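Local coordinates for protein aminotransferase class I and II (Streptococcus suis 89/1591, PDB 3OP7) that probably transfers amino groups between amino acids and keto acids as a dimeric pyridoxal-phosphate-dependent enzyme of aminotransferase class I and II, at residues V97-I102 against D249-C254; A93-L98 against Y119-S124; I229-V234 against I253-F258. All coordinates share one frame; numbering follows the deposited sequence.

Contact 1. Residues V97-I102 against D249-C254; sequences VLYSLI and DYTMIC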
loop_
_atom_site.group_PDB
_atom_site.type_symbol
_atom_site.label_atom_id
_atom_site.label_comp_id
_atom_site.label_asym_id
_atom_site.label_seq_id
_atom_site.Cartn_x
_atom_site.Cartn_y
_atom_site.Cartn_z
ATOM N N VAL A 97 -9.872 -4.019 3.157
ATOM C CA VAL A 97 -11.166 -4.661 3.498
ATOM C C VAL A 97 -10.918 -6.049 4.119
ATOM O O VAL A 97 -11.383 -6.362 5.238
ATOM C CB VAL A 97 -12.107 -4.775 2.303
ATOM C CG1 VAL A 97 -13.401 -5.639 2.640
ATOM C CG2 VAL A 97 -12.517 -3.364 1.864
ATOM N N LEU A 98 -10.147 -6.874 3.411
ATOM C CA LEU A 98 -9.951 -8.257 3.824
ATOM C C LEU A 98 -9.135 -8.354 5.092
ATOM O O LEU A 98 -9.457 -9.089 6.027
ATOM C CB LEU A 98 -9.334 -9.043 2.643
ATOM C CG LEU A 98 -10.253 -9.106 1.408
ATOM C CD1 LEU A 98 -9.455 -9.449 0.150
ATOM C CD2 LEU A 98 -11.374 -10.130 1.639
ATOM N N TYR A 99 -8.075 -7.585 5.152
ATOM C CA TYR A 99 -7.219 -7.652 6.311
ATOM C C TYR A 99 -7.952 -7.167 7.582
ATOM O O TYR A 99 -7.748 -7.718 8.686
ATOM C CB TYR A 99 -5.961 -6.861 6.027
ATOM C CG TYR A 99 -4.741 -7.207 6.816
ATOM C CD1 TYR A 99 -4.572 -8.445 7.406
ATOM C CD2 TYR A 99 -3.752 -6.279 7.002
ATOM C CE1 TYR A 99 -3.439 -8.743 8.168
ATOM C CE2 TYR A 99 -2.612 -6.582 7.746
ATOM C CZ TYR A 99 -2.463 -7.812 8.312
ATOM O OH TYR A 99 -1.334 -8.072 9.078
ATOM N N SER A 100 -8.807 -6.161 7.444
ATOM C CA SER A 100 -9.527 -5.575 8.570
ATOM C C SER A 100 -10.611 -6.534 9.065
ATOM O O SER A 100 -10.820 -6.677 10.296
ATOM C CB SER A 100 -10.181 -4.245 8.151
ATOM O OG SER A 100 -9.207 -3.247 7.924
ATOM N N LEU A 101 -11.325 -7.159 8.130
ATOM C CA LEU A 101 -12.561 -7.842 8.472
ATOM C C LEU A 101 -12.478 -9.345 8.621
ATOM O O LEU A 101 -13.333 -9.929 9.285
ATOM C CB LEU A 101 -13.683 -7.481 7.466
ATOM C CG LEU A 101 -14.013 -5.989 7.415
ATOM C CD1 LEU A 101 -15.024 -5.769 6.275
ATOM C CD2 LEU A 101 -14.530 -5.446 8.763
ATOM N N ILE A 102 -11.504 -9.981 7.995
ATOM C CA ILE A 102 -11.483 -11.430 7.947
ATOM C C ILE A 102 -10.676 -11.972 9.113
ATOM O O ILE A 102 -9.529 -11.559 9.339
ATOM C CB ILE A 102 -10.948 -11.948 6.601
ATOM C CG1 ILE A 102 -11.887 -11.551 5.466
ATOM C CG2 ILE A 102 -10.779 -13.489 6.608
ATOM C CD1 ILE A 102 -13.385 -11.898 5.673
ATOM N N ASP A 249 -2.881 2.039 8.958
ATOM C CA ASP A 249 -1.441 2.110 9.194
ATOM C C ASP A 249 -0.752 0.750 9.066
ATOM O O ASP A 249 0.481 0.689 9.036
ATOM C CB ASP A 249 -1.042 2.747 10.521
ATOM C CG ASP A 249 -1.390 4.225 10.607
ATOM O OD1 ASP A 249 -2.065 4.730 9.694
ATOM O OD2 ASP A 249 -0.958 4.820 11.616
ATOM N N TYR A 250 -1.497 -0.335 8.946
ATOM C CA TYR A 250 -0.793 -1.594 8.700
ATOM C C TYR A 250 -0.359 -1.694 7.273
ATOM O O TYR A 250 0.538 -2.479 6.957
ATOM C CB TYR A 250 -1.720 -2.784 8.996
ATOM C CG TYR A 250 -1.908 -3.106 10.442
ATOM C CD1 TYR A 250 -0.865 -3.620 11.217
ATOM C CD2 TYR A 250 -3.137 -2.925 11.068
ATOM C CE1 TYR A 250 -1.056 -3.965 12.489
ATOM C CE2 TYR A 250 -3.340 -3.264 12.367
ATOM C CZ TYR A 250 -2.297 -3.799 13.105
ATOM O OH TYR A 250 -2.379 -4.133 14.464
ATOM N N THR A 251 -1.084 -1.025 6.365
ATOM C CA THR A 251 -0.894 -1.223 4.942
ATOM C C THR A 251 -0.440 -0.021 4.128
ATOM O O THR A 251 0.259 -0.190 3.124
ATOM C CB THR A 251 -2.214 -1.756 4.344
ATOM O OG1 THR A 251 -3.214 -0.741 4.467
ATOM C CG2 THR A 251 -2.647 -3.068 5.119
HETATM N N MSE A 252 -0.866 1.201 4.490
HETATM C CA MSE A 252 -0.613 2.345 3.656
HETATM C C MSE A 252 -0.334 3.666 4.410
HETATM O O MSE A 252 0.415 4.478 3.902
HETATM C CB MSE A 252 -1.748 2.525 2.665
HETATM C CG MSE A 252 -3.034 2.790 3.310
HETATM SE SE MSE A 252 -4.564 3.070 2.226
HETATM C CE MSE A 252 -4.844 1.139 2.073
ATOM N N ILE A 253 -0.937 3.825 5.593
ATOM C CA ILE A 253 -1.190 5.142 6.287
ATOM C C ILE A 253 -2.154 6.039 5.483
ATOM O O ILE A 253 -3.239 6.416 5.977
ATOM C CB ILE A 253 0.083 5.919 6.689
ATOM C CG1 ILE A 253 0.989 5.045 7.558
ATOM C CG2 ILE A 253 -0.334 7.243 7.435
ATOM C CD1 ILE A 253 2.272 5.705 8.002
ATOM N N CYS A 254 -1.721 6.392 4.285
ATOM C CA CYS A 254 -2.476 7.211 3.373
ATOM C C CYS A 254 -1.876 7.080 1.969
ATOM O O CYS A 254 -0.779 6.535 1.752
ATOM C CB CYS A 254 -2.420 8.687 3.844
ATOM S SG CYS A 254 -0.815 9.261 4.049
#
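Tyr99, near the C-terminal end of helix 89-101, lays one long side of its ring against Tyr250 and Thr251 of the loop that leads to helix 257-268. Two ring carbons do the touching. CD2 of Tyr99 meets CG2 of Thr251 at 3.9 Å, with the methyl at the ring edge and close to its plane, while CE2 of Tyr99 lies 4.1 Å from CB of Tyr250 in an oblique approach. The contact is small, 99 Å² summed over both sides, and wholly apolar.

Side-chain torsions explain which groups meet. The Tyr99 ring swings to the side opposite its own backbone N (chi1 -157°), which carries it off the helix toward the loop. In Thr251 the hydroxyl sits between N and the carbonyl carbon (chi1 65°), leaving the methyl directed to the ring edge; the two side chains slide past one another in opposite directions. Tyr250 crosses Tyr99 at about a right angle and offers its CB, while its own ring turns beside its backbone N.

Both phenol oxygens are used at the dimer interface: Tyr99 OH bonds to Ser124 OG of the second subunit, and Tyr250 OH to the carbonyl oxygen of Pro5 of the second subunit. Ile121 of that subunit also packs on Tyr99.

The chemistry is thus divided along each tyrosine. Ring-edge carbons of Tyr99 and CB of Tyr250 meet within the chain by apolar packing, while directional bonds at the hydroxyls tie both elements to the partner subunit, which should restrict the tilt of the two rings.

Contact 2. Residues A93-L98 against Y119-S124; sequences ANLLVL and YDIPKS
No aromatic ring or amide takes part in this contact; its one ring is the puckered pyrrolidine of Pro122, and both branches of Leu98 lie against its CG-CD side: CD2 of Leu98 is 4.1 Å from CG of Pro122 and CD1 of Leu98 is 4.1 Å from CD of Pro122. Leu98 itself lies across Ile121, its CB meeting CG2 of Ile121 at 3.8 Å and its CD1 coming to 4.0 Å from CB of Ile121. One turn earlier, CD1 of Leu95 reaches CD1 of Ile121 at 3.8 Å, the two side chains crossing at about a right angle.

Ile121 can serve both leucines because its branches diverge: CG1 is opposite the carbonyl carbon (chi1 -66°) and runs on to the Leu95 methyl, whereas CG2 turns to Leu98. Pro122 has no N-H to give to the preceding turn, and helix 119-124 is kinked there. Ser124 OG donates to the carbonyl oxygen of Ile121 at 2.6 Å, in the carbonyl plane and on a lone pair (C=O...OG angle 126°).

The helix axes run 10.1 Å apart at closest approach, inclined by 32° with both helices heading roughly the same way. Helix 89-101 also packs on strands 84-87, 189-193 and 214-219 of the large mixed sheet, Leu98 itself touching Leu191, while Leu95 also touches Leu95 of the second subunit; strand 107-112 links the two helices in sequence.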
loop_
_atom_site.group_PDB
_atom_site.type_symbol
_atom_site.label_atom_id
_atom_site.label_comp_id
_atom_site.label_asym_id
_atom_site.label_seq_id
_atom_site.Cartn_x
_atom_site.Cartn_y
_atom_site.Cartn_z
ATOM N N ALA A 93 -7.322 -1.062 -1.437
ATOM C CA ALA A 93 -8.678 -1.133 -0.941
ATOM C C ALA A 93 -9.104 -2.598 -0.655
ATOM O O ALA A 93 -9.607 -2.913 0.432
ATOM C CB ALA A 93 -9.664 -0.494 -1.853
ATOM N N ASN A 94 -8.862 -3.489 -1.617
ATOM C CA ASN A 94 -9.156 -4.909 -1.366
ATOM C C ASN A 94 -8.413 -5.428 -0.151
ATOM O O ASN A 94 -9.011 -6.145 0.670
ATOM C CB ASN A 94 -8.825 -5.819 -2.591
ATOM C CG ASN A 94 -9.772 -5.676 -3.743
ATOM O OD1 ASN A 94 -10.985 -5.448 -3.582
ATOM N ND2 ASN A 94 -9.258 -5.971 -4.945
ATOM N N LEU A 95 -7.117 -5.118 -0.048
ATOM C CA LEU A 95 -6.321 -5.570 1.072
ATOM C C LEU A 95 -6.869 -4.998 2.369
ATOM O O LEU A 95 -6.972 -5.712 3.379
ATOM C CB LEU A 95 -4.870 -5.135 0.911
ATOM C CG LEU A 95 -3.963 -5.518 2.093
ATOM C CD1 LEU A 95 -3.989 -7.017 2.375
ATOM C CD2 LEU A 95 -2.565 -4.994 1.841
ATOM N N LEU A 96 -7.154 -3.706 2.395
ATOM C CA LEU A 96 -7.669 -3.080 3.627
ATOM C C LEU A 96 -8.974 -3.759 4.091
ATOM O O LEU A 96 -9.149 -4.038 5.288
ATOM C CB LEU A 96 -7.933 -1.624 3.400
ATOM C CG LEU A 96 -8.528 -0.821 4.578
ATOM C CD1 LEU A 96 -7.609 -0.893 5.820
ATOM C CD2 LEU A 96 -8.811 0.632 4.126
ATOM N N VAL A 97 -9.872 -4.019 3.157
ATOM C CA VAL A 97 -11.166 -4.661 3.498
ATOM C C VAL A 97 -10.918 -6.049 4.119
ATOM O O VAL A 97 -11.383 -6.362 5.238
ATOM C CB VAL A 97 -12.107 -4.775 2.303
ATOM C CG1 VAL A 97 -13.401 -5.639 2.640
ATOM C CG2 VAL A 97 -12.517 -3.364 1.864
ATOM N N LEU A 98 -10.147 -6.874 3.411
ATOM C CA LEU A 98 -9.951 -8.257 3.824
ATOM C C LEU A 98 -9.135 -8.354 5.092
ATOM O O LEU A 98 -9.457 -9.089 6.027
ATOM C CB LEU A 98 -9.334 -9.043 2.643
ATOM C CG LEU A 98 -10.253 -9.106 1.408
ATOM C CD1 LEU A 98 -9.455 -9.449 0.150
ATOM C CD2 LEU A 98 -11.374 -10.130 1.639
ATOM N N TYR A 119 -9.412 -14.208 -3.195
ATOM C CA TYR A 119 -9.436 -15.534 -2.568
ATOM C C TYR A 119 -8.168 -15.876 -1.788
ATOM O O TYR A 119 -8.275 -16.501 -0.744
ATOM C CB TYR A 119 -9.805 -16.629 -3.570
ATOM C CG TYR A 119 -8.978 -16.687 -4.826
ATOM C CD1 TYR A 119 -7.779 -17.380 -4.849
ATOM C CD2 TYR A 119 -9.370 -16.021 -5.977
ATOM C CE1 TYR A 119 -7.030 -17.436 -5.995
ATOM C CE2 TYR A 119 -8.619 -16.034 -7.094
ATOM C CZ TYR A 119 -7.428 -16.742 -7.101
ATOM O OH TYR A 119 -6.653 -16.767 -8.237
ATOM N N ASP A 120 -6.995 -15.431 -2.238
ATOM C CA ASP A 120 -5.765 -15.773 -1.534
ATOM C C ASP A 120 -5.497 -14.938 -0.300
ATOM O O ASP A 120 -4.921 -15.451 0.658
ATOM C CB ASP A 120 -4.577 -15.850 -2.491
ATOM C CG ASP A 120 -4.476 -17.218 -3.186
ATOM O OD1 ASP A 120 -5.031 -18.237 -2.638
ATOM O OD2 ASP A 120 -3.843 -17.278 -4.284
ATOM N N ILE A 121 -5.928 -13.683 -0.271
ATOM C CA ILE A 121 -5.770 -12.941 0.972
ATOM C C ILE A 121 -6.578 -13.606 2.087
ATOM O O ILE A 121 -6.018 -13.881 3.163
ATOM C CB ILE A 121 -5.999 -11.398 0.829
ATOM C CG1 ILE A 121 -4.905 -10.793 -0.065
ATOM C CG2 ILE A 121 -5.991 -10.735 2.207
ATOM C CD1 ILE A 121 -5.115 -9.326 -0.433
ATOM N N PRO A 122 -7.879 -13.907 1.866
ATOM C CA PRO A 122 -8.556 -14.504 3.003
ATOM C C PRO A 122 -7.967 -15.840 3.442
ATOM O O PRO A 122 -7.890 -16.105 4.626
ATOM C CB PRO A 122 -10.019 -14.658 2.556
ATOM C CG PRO A 122 -10.143 -14.041 1.222
ATOM C CD PRO A 122 -8.807 -13.394 0.853
ATOM N N LYS A 123 -7.533 -16.656 2.504
ATOM C CA LYS A 123 -6.863 -17.920 2.868
ATOM C C LYS A 123 -5.680 -17.654 3.771
ATOM O O LYS A 123 -5.499 -18.324 4.799
ATOM C CB LYS A 123 -6.325 -18.642 1.626
ATOM C CG LYS A 123 -7.277 -19.517 0.897
ATOM C CD LYS A 123 -6.466 -20.679 0.274
ATOM C CE LYS A 123 -7.338 -21.787 -0.311
ATOM N NZ LYS A 123 -6.471 -22.859 -0.926
ATOM N N SER A 124 -4.880 -16.650 3.417
ATOM C CA SER A 124 -3.683 -16.339 4.174
ATOM C C SER A 124 -4.000 -15.893 5.568
ATOM O O SER A 124 -3.150 -15.992 6.457
ATOM C CB SER A 124 -2.839 -15.256 3.473
ATOM O OG SER A 124 -3.448 -13.955 3.570
#

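Contact 3. Residues I229-V234 against I253-F258; sequences IRIGWV and ICAGVF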
loop_
_atom_site.group_PDB
_atom_site.type_symbol
_atom_site.label_atom_id
_atom_site.label_comp_id
_atom_site.label_asym_id
_atom_site.label_seq_id
_atom_site.Cartn_x
_atom_site.Cartn_y
_atom_site.Cartn_z
ATOM N N ILE A 229 -0.991 7.224 -10.374
ATOM C CA ILE A 229 -1.203 7.961 -9.124
ATOM C C ILE A 229 -1.557 7.041 -7.935
ATOM O O ILE A 229 -1.568 7.486 -6.779
ATOM C CB ILE A 229 -2.239 9.098 -9.265
ATOM C CG1 ILE A 229 -3.651 8.561 -9.583
ATOM C CG2 ILE A 229 -1.745 10.121 -10.312
ATOM C CD1 ILE A 229 -4.757 9.651 -9.709
ATOM N N ARG A 230 -1.849 5.759 -8.185
ATOM C CA ARG A 230 -2.146 4.795 -7.146
ATOM C C ARG A 230 -3.286 5.331 -6.200
ATOM O O ARG A 230 -3.087 5.506 -4.993
ATOM C CB ARG A 230 -0.883 4.383 -6.350
ATOM C CG ARG A 230 0.352 4.066 -7.131
ATOM C CD ARG A 230 0.223 2.980 -8.177
ATOM N NE ARG A 230 -0.318 1.749 -7.651
ATOM C CZ ARG A 230 -1.473 1.200 -7.992
ATOM N NH1 ARG A 230 -2.209 1.708 -8.961
ATOM N NH2 ARG A 230 -1.845 0.064 -7.412
ATOM N N ILE A 231 -4.445 5.606 -6.776
ATOM C CA ILE A 231 -5.615 6.090 -6.034
ATOM C C ILE A 231 -6.822 5.205 -6.309
ATOM O O ILE A 231 -7.295 5.103 -7.422
ATOM C CB ILE A 231 -5.993 7.549 -6.367
ATOM C CG1 ILE A 231 -4.874 8.523 -5.990
ATOM C CG2 ILE A 231 -7.350 7.951 -5.753
ATOM C CD1 ILE A 231 -4.746 8.762 -4.468
ATOM N N GLY A 232 -7.312 4.640 -5.218
ATOM C CA GLY A 232 -8.545 3.921 -5.163
ATOM C C GLY A 232 -9.385 4.320 -3.969
ATOM O O GLY A 232 -9.055 5.303 -3.261
ATOM N N TRP A 233 -10.480 3.586 -3.761
ATOM C CA TRP A 233 -11.257 3.793 -2.559
ATOM C C TRP A 233 -12.055 2.561 -2.194
ATOM O O TRP A 233 -12.278 1.663 -3.016
ATOM C CB TRP A 233 -12.227 4.965 -2.754
ATOM C CG TRP A 233 -13.218 4.827 -3.877
ATOM C CD1 TRP A 233 -14.475 4.239 -3.798
ATOM C CD2 TRP A 233 -13.075 5.236 -5.253
ATOM N NE1 TRP A 233 -15.107 4.313 -5.016
ATOM C CE2 TRP A 233 -14.278 4.926 -5.910
ATOM C CE3 TRP A 233 -12.057 5.861 -5.988
ATOM C CZ2 TRP A 233 -14.471 5.203 -7.263
ATOM C CZ3 TRP A 233 -12.264 6.143 -7.310
ATOM C CH2 TRP A 233 -13.453 5.804 -7.928
ATOM N N VAL A 234 -12.478 2.564 -0.933
ATOM C CA VAL A 234 -13.563 1.721 -0.472
ATOM C C VAL A 234 -14.795 2.579 -0.173
ATOM O O VAL A 234 -14.657 3.664 0.447
ATOM C CB VAL A 234 -13.160 1.006 0.830
ATOM C CG1 VAL A 234 -14.269 0.051 1.291
ATOM C CG2 VAL A 234 -11.818 0.314 0.654
ATOM N N ILE A 253 -0.937 3.825 5.593
ATOM C CA ILE A 253 -1.190 5.142 6.287
ATOM C C ILE A 253 -2.154 6.039 5.483
ATOM O O ILE A 253 -3.239 6.416 5.977
ATOM C CB ILE A 253 0.083 5.919 6.689
ATOM C CG1 ILE A 253 0.989 5.045 7.558
ATOM C CG2 ILE A 253 -0.334 7.243 7.435
ATOM C CD1 ILE A 253 2.272 5.705 8.002
ATOM N N CYS A 254 -1.721 6.392 4.285
ATOM C CA CYS A 254 -2.476 7.211 3.373
ATOM C C CYS A 254 -1.876 7.080 1.969
ATOM O O CYS A 254 -0.779 6.535 1.752
ATOM C CB CYS A 254 -2.420 8.687 3.844
ATOM S SG CYS A 254 -0.815 9.261 4.049
ATOM N N ALA A 255 -2.596 7.634 1.019
ATOM C CA ALA A 255 -2.106 7.747 -0.318
ATOM C C ALA A 255 -1.420 9.074 -0.486
ATOM O O ALA A 255 -1.358 9.884 0.481
ATOM C CB ALA A 255 -3.297 7.654 -1.275
ATOM N N GLY A 256 -0.852 9.343 -1.664
ATOM C CA GLY A 256 0.040 10.519 -1.775
ATOM C C GLY A 256 -0.667 11.866 -1.914
ATOM O O GLY A 256 -1.794 11.932 -2.367
ATOM N N VAL A 257 0.024 12.934 -1.511
ATOM C CA VAL A 257 -0.477 14.307 -1.648
ATOM C C VAL A 257 -0.772 14.700 -3.124
ATOM O O VAL A 257 -1.853 15.163 -3.424
ATOM C CB VAL A 257 0.505 15.314 -1.007
ATOM C CG1 VAL A 257 0.161 16.783 -1.268
ATOM C CG2 VAL A 257 0.501 15.078 0.503
ATOM N N PHE A 258 0.208 14.509 -4.000
ATOM C CA PHE A 258 0.040 14.830 -5.424
ATOM C C PHE A 258 -0.974 13.887 -5.987
ATOM O O PHE A 258 -1.814 14.279 -6.789
ATOM C CB PHE A 258 1.366 14.675 -6.166
ATOM C CG PHE A 258 1.268 14.627 -7.644
ATOM C CD1 PHE A 258 1.049 13.417 -8.283
ATOM C CD2 PHE A 258 1.403 15.777 -8.428
ATOM C CE1 PHE A 258 1.001 13.344 -9.660
ATOM C CE2 PHE A 258 1.339 15.687 -9.837
ATOM C CZ PHE A 258 1.153 14.472 -10.420
HETATM O O HOH W 1 -0.966 7.037 -3.772
#
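In the PLP-dependent aminotransferase fold, the segment 229-234 runs into strand 232-235 of the large mixed sheet, and 253-258 enters helix 257-268. Ile231 and Ala255 make the nearest approach between them: CD1 of Ile231 lies 3.7 Å from CB of Ala255. A second apolar touch joins CG2 of Ile229 to CE1 of Phe258 at 4.3 Å, oblique to the ring. Ala255 CB also lies 4.3 Å from the carbonyl oxygen of Arg230.

The bend of Ile231 accounts for the first touch. Its CG1 stands opposite the carbonyl carbon (chi1 -62°), and a second turn (chi2 -74°) brings CD1 round to the alanine methyl. Behind this layer, Ile231 rests on Asp259 and Ala263 of helix 257-268 and on Phe68, and Phe258 stacks on Phe258 of the second subunit.

Arg230 lies between these hydrophobic neighbours but sends its guanidinium elsewhere. NH1 bonds to phosphate oxygen OP3 of the lysine-cofactor adduct at position 222 and to the carbonyl oxygen of Pro227; NH2 bonds to the Met252 carbonyl oxygen and NE to that of Cys254, both of the second subunit. Residues 252-254 of one chain thus bond to the phosphate-binding arginine of the other, which probably steadies its guanidinium.

Within the chain, one water connects the two backbones at the helix start, where Gly256 is the N-cap residue: the water donates to Arg230 O at 2.9 Å and accepts from Gly256 N at 3.1 Å.

Contacts 1 and 2 share helix 89-101, their centres about 9 Å apart, and meet where CG2 of Thr251 packs 3.8 Å from CD2 of Leu95. Contacts 1 and 3 share Ile253 and Cys254, with centres about 13 Å apart. Helix and strand also join directly: CG2 of Val97 lies 3.9 Å from CG1 of Val234, linking all three contacts. Each reaches the second subunit, and the pairings are reciprocal: the Tyr99-Ser124 bond runs from contact 1 of one chain to contact 2 of the other, and the loop of contact 1 in one chain supplies the Met252 carbonyl to Arg230 of contact 3 in the other, whose NH1 bonds to phosphate oxygen OP3 of the cofactor adduct at position 222.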